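Local atomic coordinates of universal stress protein (Archaeoglobus fulgidus, PDB entry 3LOQ), a protein that binds adenosine monophosphate in a nucleotide pocket of the universal stress protein family, though its precise cellular role is not established. Residues 27-32 and 53-58; 59-64 and 108-113; 129-134 and 144-149. All coordinates share one frame; numbering follows the deposited sequence.

Contact 1. Residues 27-32 and 53-58. With AMP (adenosine monophosphate), chain C.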
loop_
_atom_site.group_PDB
_atom_site.type_symbol
_atom_site.label_atom_id
_atom_site.label_comp_id
_atom_site.label_asym_id
_atom_site.label_seq_id
_atom_site.Cartn_x
_atom_site.Cartn_y
_atom_site.Cartn_z
ATOM N N LEU A 27 4.695 -6.118 7.990
ATOM C CA LEU A 27 4.628 -7.001 6.825
ATOM C C LEU A 27 3.844 -8.287 7.117
ATOM O O LEU A 27 4.389 -9.248 7.662
ATOM C CB LEU A 27 6.041 -7.315 6.305
ATOM C CG LEU A 27 6.252 -8.479 5.323
ATOM C CD1 LEU A 27 5.230 -8.459 4.228
ATOM C CD2 LEU A 27 7.654 -8.474 4.736
ATOM N N PRO A 28 2.554 -8.312 6.753
ATOM C CA PRO A 28 1.752 -9.522 6.951
ATOM C C PRO A 28 2.166 -10.576 5.945
ATOM O O PRO A 28 2.528 -10.220 4.828
ATOM C CB PRO A 28 0.328 -9.056 6.613
ATOM C CG PRO A 28 0.382 -7.576 6.579
ATOM C CD PRO A 28 1.766 -7.243 6.127
ATOM N N THR A 29 2.130 -11.848 6.328
ATOM C CA THR A 29 2.375 -12.912 5.366
ATOM C C THR A 29 1.599 -14.190 5.679
ATOM O O THR A 29 1.528 -14.636 6.832
ATOM C CB THR A 29 3.878 -13.244 5.230
ATOM O OG1 THR A 29 4.041 -14.351 4.331
ATOM C CG2 THR A 29 4.481 -13.589 6.588
ATOM N N ASP A 30 1.000 -14.754 4.641
ATOM C CA ASP A 30 0.427 -16.090 4.706
ATOM C C ASP A 30 1.388 -17.081 4.039
ATOM O O ASP A 30 1.004 -18.194 3.670
ATOM C CB ASP A 30 -0.927 -16.107 4.002
ATOM C CG ASP A 30 -0.822 -15.722 2.529
ATOM O OD1 ASP A 30 -1.808 -15.952 1.785
ATOM O OD2 ASP A 30 0.250 -15.207 2.117
ATOM N N LEU A 31 2.638 -16.657 3.869
ATOM C CA LEU A 31 3.690 -17.502 3.290
ATOM C C LEU A 31 3.554 -17.702 1.775
ATOM O O LEU A 31 4.283 -18.497 1.188
ATOM C CB LEU A 31 3.731 -18.884 3.969
ATOM C CG LEU A 31 3.726 -18.928 5.492
ATOM C CD1 LEU A 31 3.916 -20.351 5.997
ATOM C CD2 LEU A 31 4.788 -17.978 6.063
ATOM N N SER A 32 2.613 -17.007 1.150
ATOM C CA SER A 32 2.366 -17.173 -0.282
ATOM C C SER A 32 3.427 -16.426 -1.075
ATOM O O SER A 32 4.054 -15.492 -0.574
ATOM C CB SER A 32 0.995 -16.609 -0.649
ATOM O OG SER A 32 0.932 -15.228 -0.316
ATOM N N ILE A 53 11.313 -3.992 10.275
ATOM C CA ILE A 53 10.137 -4.647 9.739
ATOM C C ILE A 53 9.620 -5.716 10.687
ATOM O O ILE A 53 10.360 -6.621 11.085
ATOM C CB ILE A 53 10.447 -5.293 8.400
ATOM C CG1 ILE A 53 10.686 -4.216 7.340
ATOM C CG2 ILE A 53 9.321 -6.220 7.998
ATOM C CD1 ILE A 53 11.168 -4.775 6.034
ATOM N N GLY A 54 8.348 -5.611 11.051
ATOM C CA GLY A 54 7.698 -6.671 11.799
ATOM C C GLY A 54 6.994 -7.620 10.850
ATOM O O GLY A 54 6.153 -7.190 10.064
ATOM N N VAL A 55 7.346 -8.905 10.909
ATOM C CA VAL A 55 6.723 -9.920 10.066
ATOM C C VAL A 55 5.607 -10.651 10.808
ATOM O O VAL A 55 5.849 -11.286 11.831
ATOM C CB VAL A 55 7.756 -10.950 9.563
ATOM C CG1 VAL A 55 7.090 -11.940 8.615
ATOM C CG2 VAL A 55 8.899 -10.247 8.866
ATOM N N LEU A 56 4.390 -10.560 10.278
ATOM C CA LEU A 56 3.200 -11.074 10.948
ATOM C C LEU A 56 2.527 -12.216 10.187
ATOM O O LEU A 56 2.061 -12.052 9.052
ATOM C CB LEU A 56 2.185 -9.951 11.155
ATOM C CG LEU A 56 0.893 -10.329 11.890
ATOM C CD1 LEU A 56 1.193 -10.700 13.340
ATOM C CD2 LEU A 56 -0.163 -9.216 11.828
ATOM N N PHE A 57 2.483 -13.377 10.822
ATOM C CA PHE A 57 1.806 -14.523 10.256
ATOM C C PHE A 57 0.624 -14.836 11.142
ATOM O O PHE A 57 0.755 -14.957 12.345
ATOM C CB PHE A 57 2.728 -15.737 10.186
ATOM C CG PHE A 57 2.005 -17.020 9.834
ATOM C CD1 PHE A 57 1.641 -17.290 8.525
ATOM C CD2 PHE A 57 1.686 -17.947 10.815
ATOM C CE1 PHE A 57 0.981 -18.460 8.191
ATOM C CE2 PHE A 57 1.025 -19.129 10.491
ATOM C CZ PHE A 57 0.669 -19.387 9.178
ATOM N N VAL A 58 -0.540 -14.975 10.546
ATOM C CA VAL A 58 -1.729 -15.226 11.334
ATOM C C VAL A 58 -2.228 -16.627 11.012
ATOM O O VAL A 58 -2.302 -17.014 9.839
ATOM C CB VAL A 58 -2.812 -14.173 11.031
ATOM C CG1 VAL A 58 -4.094 -14.452 11.806
ATOM C CG2 VAL A 58 -2.275 -12.764 11.333
HETATM P P AMP C . -5.820 -10.926 -0.721
HETATM O O1P AMP C . -6.577 -9.640 -0.925
HETATM O O2P AMP C . -6.373 -11.881 0.322
HETATM O O3P AMP C . -5.416 -11.592 -2.015
HETATM O "O5'" AMP C . -4.428 -10.437 -0.066
HETATM C "C5'" AMP C . -3.410 -11.405 0.166
HETATM C "C4'" AMP C . -2.514 -10.844 1.239
HETATM O "O4'" AMP C . -3.192 -10.859 2.496
HETATM C "C3'" AMP C . -1.315 -11.723 1.475
HETATM O "O3'" AMP C . -0.290 -11.351 0.576
HETATM C "C2'" AMP C . -0.936 -11.369 2.890
HETATM O "O2'" AMP C . -0.203 -10.148 2.822
HETATM C "C1'" AMP C . -2.264 -11.091 3.560
HETATM N N9 AMP C . -2.676 -12.311 4.286
HETATM C C8 AMP C . -3.598 -13.198 3.864
HETATM N N7 AMP C . -3.741 -14.212 4.757
HETATM C C5 AMP C . -2.888 -13.970 5.775
HETATM C C6 AMP C . -2.530 -14.636 7.038
HETATM N N6 AMP C . -3.132 -15.788 7.403
HETATM N N1 AMP C . -1.597 -14.059 7.814
HETATM C C2 AMP C . -0.996 -12.907 7.466
HETATM N N3 AMP C . -1.272 -12.246 6.337
HETATM C C4 AMP C . -2.198 -12.716 5.469
#

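Contact 2. Residues 59-64 and 108-113. With AMP (adenosine monophosphate), chain C.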
loop_
_atom_site.group_PDB
_atom_site.type_symbol
_atom_site.label_atom_id
_atom_site.label_comp_id
_atom_site.label_asym_id
_atom_site.label_seq_id
_atom_site.Cartn_x
_atom_site.Cartn_y
_atom_site.Cartn_z
ATOM N N ILE A 59 -2.526 -17.403 12.051
ATOM C CA ILE A 59 -3.216 -18.667 11.851
ATOM C C ILE A 59 -4.687 -18.348 11.588
ATOM O O ILE A 59 -5.417 -17.839 12.459
ATOM C CB ILE A 59 -3.027 -19.627 13.043
ATOM C CG1 ILE A 59 -1.550 -20.022 13.159
ATOM C CG2 ILE A 59 -3.893 -20.872 12.861
ATOM C CD1 ILE A 59 -0.974 -19.902 14.545
ATOM N N ASN A 60 -5.106 -18.611 10.359
ATOM C CA ASN A 60 -6.416 -18.191 9.908
ATOM C C ASN A 60 -7.500 -19.187 10.332
ATOM O O ASN A 60 -7.688 -20.227 9.698
ATOM C CB ASN A 60 -6.395 -17.987 8.390
ATOM C CG ASN A 60 -7.713 -17.479 7.847
ATOM O OD1 ASN A 60 -8.693 -17.357 8.577
ATOM N ND2 ASN A 60 -7.747 -17.187 6.556
ATOM N N LEU A 61 -8.199 -18.862 11.416
ATOM C CA LEU A 61 -9.276 -19.711 11.918
ATOM C C LEU A 61 -10.579 -19.417 11.192
ATOM O O LEU A 61 -11.525 -20.197 11.238
ATOM C CB LEU A 61 -9.454 -19.520 13.432
ATOM C CG LEU A 61 -8.178 -19.878 14.206
ATOM C CD1 LEU A 61 -8.406 -19.922 15.703
ATOM C CD2 LEU A 61 -7.607 -21.207 13.713
ATOM N N THR A 62 -10.613 -18.283 10.515
ATOM C CA THR A 62 -11.816 -17.809 9.849
ATOM C C THR A 62 -12.433 -18.840 8.922
ATOM O O THR A 62 -13.638 -19.088 8.966
ATOM C CB THR A 62 -11.504 -16.540 9.064
ATOM O OG1 THR A 62 -11.559 -15.428 9.964
ATOM C CG2 THR A 62 -12.493 -16.337 7.907
ATOM N N LYS A 63 -11.596 -19.440 8.086
ATOM C CA LYS A 63 -12.044 -20.427 7.106
ATOM C C LYS A 63 -12.864 -21.577 7.713
ATOM O O LYS A 63 -13.851 -22.026 7.121
ATOM C CB LYS A 63 -10.840 -20.961 6.320
ATOM C CG LYS A 63 -9.524 -20.842 7.075
ATOM C CD LYS A 63 -8.367 -20.465 6.157
ATOM C CE LYS A 63 -7.892 -21.644 5.326
ATOM N NZ LYS A 63 -6.577 -21.364 4.686
ATOM N N LEU A 64 -12.459 -22.043 8.891
ATOM C CA LEU A 64 -13.140 -23.153 9.548
ATOM C C LEU A 64 -14.542 -22.763 10.012
ATOM O O LEU A 64 -14.709 -21.829 10.800
ATOM C CB LEU A 64 -12.309 -23.660 10.730
ATOM C CG LEU A 64 -10.809 -23.803 10.445
ATOM C CD1 LEU A 64 -10.083 -24.471 11.606
ATOM C CD2 LEU A 64 -10.580 -24.579 9.163
ATOM N N PHE A 108 2.239 -16.396 17.168
ATOM C CA PHE A 108 1.367 -16.201 16.013
ATOM C C PHE A 108 -0.073 -16.060 16.460
ATOM O O PHE A 108 -0.635 -16.982 17.042
ATOM C CB PHE A 108 1.443 -17.382 15.057
ATOM C CG PHE A 108 2.828 -17.710 14.607
ATOM C CD1 PHE A 108 3.261 -19.025 14.572
ATOM C CD2 PHE A 108 3.701 -16.708 14.215
ATOM C CE1 PHE A 108 4.545 -19.330 14.155
ATOM C CE2 PHE A 108 4.990 -17.010 13.801
ATOM C CZ PHE A 108 5.410 -18.321 13.773
ATOM N N PRO A 109 -0.689 -14.913 16.168
ATOM C CA PRO A 109 -2.114 -14.777 16.487
ATOM C C PRO A 109 -2.919 -15.837 15.743
ATOM O O PRO A 109 -2.569 -16.191 14.607
ATOM C CB PRO A 109 -2.470 -13.398 15.926
ATOM C CG PRO A 109 -1.151 -12.682 15.732
ATOM C CD PRO A 109 -0.155 -13.756 15.430
ATOM N N ALA A 110 -3.971 -16.346 16.377
ATOM C CA ALA A 110 -4.951 -17.189 15.691
ATOM C C ALA A 110 -6.314 -16.502 15.689
ATOM O O ALA A 110 -6.789 -16.032 16.718
ATOM C CB ALA A 110 -5.047 -18.545 16.346
ATOM N N GLY A 111 -6.924 -16.434 14.517
ATOM C CA GLY A 111 -8.203 -15.785 14.358
ATOM C C GLY A 111 -8.413 -15.328 12.931
ATOM O O GLY A 111 -8.256 -16.098 11.981
ATOM N N ASP A 112 -8.763 -14.058 12.791
ATOM C CA ASP A 112 -9.085 -13.464 11.510
ATOM C C ASP A 112 -7.885 -12.651 11.037
ATOM O O ASP A 112 -7.449 -11.718 11.727
ATOM C CB ASP A 112 -10.297 -12.548 11.694
ATOM C CG ASP A 112 -10.826 -12.000 10.385
ATOM O OD1 ASP A 112 -10.030 -11.645 9.496
ATOM O OD2 ASP A 112 -12.061 -11.913 10.246
ATOM N N PRO A 113 -7.341 -12.987 9.857
ATOM C CA PRO A 113 -6.164 -12.215 9.449
ATOM C C PRO A 113 -6.427 -10.713 9.394
ATOM O O PRO A 113 -5.578 -9.943 9.846
ATOM C CB PRO A 113 -5.827 -12.785 8.068
ATOM C CG PRO A 113 -6.384 -14.193 8.107
ATOM C CD PRO A 113 -7.632 -14.104 8.941
HETATM P P AMP C . -5.820 -10.926 -0.721
HETATM O O1P AMP C . -6.577 -9.640 -0.925
HETATM O O2P AMP C . -6.373 -11.881 0.322
HETATM O O3P AMP C . -5.416 -11.592 -2.015
HETATM O "O5'" AMP C . -4.428 -10.437 -0.066
HETATM C "C5'" AMP C . -3.410 -11.405 0.166
HETATM C "C4'" AMP C . -2.514 -10.844 1.239
HETATM O "O4'" AMP C . -3.192 -10.859 2.496
HETATM C "C3'" AMP C . -1.315 -11.723 1.475
HETATM O "O3'" AMP C . -0.290 -11.351 0.576
HETATM C "C2'" AMP C . -0.936 -11.369 2.890
HETATM O "O2'" AMP C . -0.203 -10.148 2.822
HETATM C "C1'" AMP C . -2.264 -11.091 3.560
HETATM N N9 AMP C . -2.676 -12.311 4.286
HETATM C C8 AMP C . -3.598 -13.198 3.864
HETATM N N7 AMP C . -3.741 -14.212 4.757
HETATM C C5 AMP C . -2.888 -13.970 5.775
HETATM C C6 AMP C . -2.530 -14.636 7.038
HETATM N N6 AMP C . -3.132 -15.788 7.403
HETATM N N1 AMP C . -1.597 -14.059 7.814
HETATM C C2 AMP C . -0.996 -12.907 7.466
HETATM N N3 AMP C . -1.272 -12.246 6.337
HETATM C C4 AMP C . -2.198 -12.716 5.469
#

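Contact 3. Residues 129-134 and 144-149. With AMP (adenosine monophosphate), chain C.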
loop_
_atom_site.group_PDB
_atom_site.type_symbol
_atom_site.label_atom_id
_atom_site.label_comp_id
_atom_site.label_asym_id
_atom_site.label_seq_id
_atom_site.Cartn_x
_atom_site.Cartn_y
_atom_site.Cartn_z
HETATM N N MSE A 129 1.951 -4.992 1.930
HETATM C CA MSE A 129 1.439 -6.344 1.801
HETATM C C MSE A 129 1.196 -6.693 0.346
HETATM O O MSE A 129 1.228 -5.815 -0.514
HETATM C CB MSE A 129 0.169 -6.527 2.628
HETATM C CG MSE A 129 -1.033 -5.745 2.102
HETATM SE SE MSE A 129 -2.535 -5.787 3.370
HETATM C CE MSE A 129 -2.931 -7.697 3.371
ATOM N N GLY A 130 0.983 -7.980 0.078
ATOM C CA GLY A 130 0.692 -8.448 -1.265
ATOM C C GLY A 130 -0.805 -8.506 -1.518
ATOM O O GLY A 130 -1.610 -8.138 -0.664
ATOM N N SER A 131 -1.173 -8.956 -2.709
ATOM C CA SER A 131 -2.554 -9.242 -3.040
ATOM C C SER A 131 -2.523 -10.258 -4.181
ATOM O O SER A 131 -1.629 -10.219 -5.025
ATOM C CB SER A 131 -3.267 -7.971 -3.482
ATOM O OG SER A 131 -4.489 -8.277 -4.141
ATOM N N ARG A 132 -3.484 -11.169 -4.223
ATOM C CA ARG A 132 -3.469 -12.148 -5.300
ATOM C C ARG A 132 -4.087 -11.570 -6.580
ATOM O O ARG A 132 -4.185 -12.249 -7.606
ATOM C CB ARG A 132 -4.093 -13.484 -4.872
ATOM C CG ARG A 132 -5.545 -13.410 -4.506
ATOM C CD ARG A 132 -6.012 -14.674 -3.790
ATOM N NE ARG A 132 -7.467 -14.790 -3.880
ATOM C CZ ARG A 132 -8.327 -14.053 -3.174
ATOM N NH1 ARG A 132 -7.869 -13.151 -2.310
ATOM N NH2 ARG A 132 -9.643 -14.217 -3.333
ATOM N N GLY A 133 -4.473 -10.298 -6.530
ATOM C CA GLY A 133 -5.071 -9.646 -7.691
ATOM C C GLY A 133 -6.396 -10.255 -8.143
ATOM O O GLY A 133 -6.744 -10.197 -9.322
ATOM N N ALA A 134 -7.145 -10.829 -7.204
ATOM C CA ALA A 134 -8.411 -11.485 -7.540
ATOM C C ALA A 134 -9.405 -10.490 -8.125
ATOM O O ALA A 134 -9.395 -9.299 -7.780
ATOM C CB ALA A 134 -9.006 -12.187 -6.294
ATOM N N SER A 144 -10.975 -11.350 0.792
ATOM C CA SER A 144 -9.804 -10.588 0.400
ATOM C C SER A 144 -9.265 -9.930 1.650
ATOM O O SER A 144 -9.890 -9.004 2.191
ATOM C CB SER A 144 -10.179 -9.513 -0.613
ATOM O OG SER A 144 -9.047 -8.717 -0.933
ATOM N N VAL A 145 -8.132 -10.435 2.126
ATOM C CA VAL A 145 -7.459 -9.879 3.288
ATOM C C VAL A 145 -6.957 -8.476 2.989
ATOM O O VAL A 145 -7.031 -7.595 3.850
ATOM C CB VAL A 145 -6.301 -10.784 3.764
ATOM C CG1 VAL A 145 -5.546 -10.134 4.914
ATOM C CG2 VAL A 145 -6.858 -12.161 4.187
ATOM N N SER A 146 -6.498 -8.248 1.761
ATOM C CA SER A 146 -5.957 -6.936 1.420
ATOM C C SER A 146 -7.069 -5.892 1.378
ATOM O O SER A 146 -6.882 -4.770 1.854
ATOM C CB SER A 146 -5.137 -6.961 0.113
ATOM O OG SER A 146 -5.944 -7.140 -1.042
ATOM N N GLU A 147 -8.235 -6.251 0.847
ATOM C CA GLU A 147 -9.355 -5.306 0.877
ATOM C C GLU A 147 -9.850 -5.027 2.300
ATOM O O GLU A 147 -10.156 -3.886 2.642
ATOM C CB GLU A 147 -10.503 -5.756 -0.031
ATOM C CG GLU A 147 -10.222 -5.517 -1.515
ATOM C CD GLU A 147 -10.038 -4.040 -1.871
ATOM O OE1 GLU A 147 -10.964 -3.243 -1.577
ATOM O OE2 GLU A 147 -8.977 -3.683 -2.461
ATOM N N GLY A 148 -9.923 -6.065 3.127
ATOM C CA GLY A 148 -10.290 -5.897 4.524
ATOM C C GLY A 148 -9.354 -4.913 5.222
ATOM O O GLY A 148 -9.810 -3.967 5.854
ATOM N N VAL A 149 -8.048 -5.145 5.110
ATOM C CA VAL A 149 -7.045 -4.269 5.709
ATOM C C VAL A 149 -7.184 -2.849 5.161
ATOM O O VAL A 149 -7.184 -1.880 5.920
ATOM C CB VAL A 149 -5.597 -4.797 5.462
ATOM C CG1 VAL A 149 -4.523 -3.780 5.927
ATOM C CG2 VAL A 149 -5.402 -6.104 6.163
HETATM P P AMP C . -5.820 -10.926 -0.721
HETATM O O1P AMP C . -6.577 -9.640 -0.925
HETATM O O2P AMP C . -6.373 -11.881 0.322
HETATM O O3P AMP C . -5.416 -11.592 -2.015
HETATM O "O5'" AMP C . -4.428 -10.437 -0.066
HETATM C "C5'" AMP C . -3.410 -11.405 0.166
HETATM C "C4'" AMP C . -2.514 -10.844 1.239
HETATM O "O4'" AMP C . -3.192 -10.859 2.496
HETATM C "C3'" AMP C . -1.315 -11.723 1.475
HETATM O "O3'" AMP C . -0.290 -11.351 0.576
HETATM C "C2'" AMP C . -0.936 -11.369 2.890
HETATM O "O2'" AMP C . -0.203 -10.148 2.822
HETATM C "C1'" AMP C . -2.264 -11.091 3.560
HETATM N N9 AMP C . -2.676 -12.311 4.286
HETATM C C8 AMP C . -3.598 -13.198 3.864
HETATM N N7 AMP C . -3.741 -14.212 4.757
HETATM C C5 AMP C . -2.888 -13.970 5.775
HETATM C C6 AMP C . -2.530 -14.636 7.038
HETATM N N6 AMP C . -3.132 -15.788 7.403
HETATM N N1 AMP C . -1.597 -14.059 7.814
HETATM C C2 AMP C . -0.996 -12.907 7.466
HETATM N N3 AMP C . -1.272 -12.246 6.337
HETATM C C4 AMP C . -2.198 -12.716 5.469
#

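Contact 1. Residues 27-32 and 53-58
L27 and P28 pair in parallel with V55 and L56, on neighbouring strands 24-28 and 52-60 of a beta-alpha-beta unit with helix 42-47. Three backbone bonds hold the pairing. L27 N bonds to G54 O, L56 N bonds to L27 O, and T29 N reaches L56 O at 2.7 Å. The packing is tight here. L27 CB lies 3.9 Å from I53 CG2, and T29 CG2 lies 3.7 Å from V55 CG1. P28 and L56, on the face away from L27 and V55, pack on I117 of helix 113-121.

F57 CG is anti to the backbone N (chi1 170°). The ring edge meets T29 O, with CD1 3.2 Å from it. L31 crosses the F57 side chain at about a right angle, its CG 3.9 Å from F57 CE1.

From D30 on, the contact between the segments thins toward solvent. D30 CB instead packs on the adenine, 3.4 Å from AMP C5. An ST turn, L31 N to T29 OG1, and an Asx turn, S32 N to D30 OD2, shape this loop. D30 OD2 also accepts from S32 OG.

V58 meets the adenine edge. V58 N donates to AMP N1 at 3.1 Å, and AMP N6 donates to V58 O at 2.9 Å, with an angle of 176° at the hydrogen.

Contact 2. Residues 59-64 and 108-113
N60 CG stands anti to the backbone N (chi1 -177°), which sends the flat amide across the ring of P113. The two side chains cross at about a right angle, and N60 OD1 comes to 3.4 Å from P113 CD. I59 is turned differently. Its chi1 of -65° sets CG1 anti to the carbonyl carbon, and CD1 beyond it touches F108 CB at 3.5 Å.

The backbones form a short parallel pairing at the end of strand 52-60, where strand 110-111 joins the sheet. I59 N donates to P109 O, and G111 N donates back to I59 O, at 2.9 Å. L61 N then bonds to G111 O. G111 has a positive phi, and a CB there would run into the carbonyl oxygen of A110.

I59 and A110 share one face of the sheet, their CB atoms 4.0 Å apart. L61 adds to this apolar group, its CD1 3.7 Å from A110 CB. Y76 and S81 of helix 75-97 also cover I59, while the ring of F108 meets F57 edge-to-face.

N60 lies on the other face. Its OD1 takes a weak bond from T62 N, which may help to orient the amide. T62 OG1 sits beside D112 CA at 3.5 Å. D112 is the N-cap of helix 113-121, and its OD1 accepts from V114 N.

P113 begins that helix and borders the nucleotide, its CG 3.7 Å from AMP N6. A polar side chain thus caps the helix, while the proline offers the adenine carbon atoms. This implies that P113 adds to nucleotide binding through van der Waals packing.

Contact 3. Residues 129-134 and 144-149
Selenomethionine M129 makes the apolar part of the contact. Its SE lies 3.8 Å from V149 CG1, and the two side chains lie alongside, running opposite ways. The chain bends at chi3 (-64°), bringing CE back over S146 CA and to V145 CG1. The same CE reaches AMP O4' at 3.3 Å. V145 touches the nucleotide from the helix side, with its CG2 near AMP C8.

No hydrogen bond joins the two segments directly; the phosphate bridges them. The sequence here fits the G-2X-G-9X-G(S/T) nucleotide-binding motif of the universal stress protein family, with G130, G133, G143 and S144 at its fixed positions. The loop after strand 126-130 and the start of helix 145-152 enclose the phosphate. S144 is the N-cap of that helix, and its OG accepts from E147 N.

Hydrogen bonds reach all three terminal phosphate oxygens. S144 OG and S146 OG both donate to AMP O1P, each at 2.6 Å, and S146 N adds a third bond to it. V145 N serves AMP O2P. From the loop, R132 N donates to AMP O3P at 3.0 Å with an angle of 167°.

The charged interaction comes from R132. Its chain runs extended from CG to NE. The guanidinium presents its edge to AMP O3P, and NH1 bonds to that oxygen at 2.9 Å. NH2 bonds to G143 O, and A134 CB lies over one guanidinium face, toward its rim.

How the contacts relate
From the N terminus, strand 24-28 enters first. Contact 1 closes the 20-residue connection through helix 42-47 to strand 52-60. The same strand runs on into contact 2, which closes a longer excursion of 43 residues through helix 75-97 and strand 101-104. Contact 3 closes the shortest one, nine residues that include helix 136-142. The three follow in series along the chain, and none nests in or crosses another. Contacts 1 and 2 share strand 52-60 and touch through F57 and P109. Contact 1 meets contact 3 where P28 packs on M129. P113 and V145 join contacts 2 and 3. All three border the AMP.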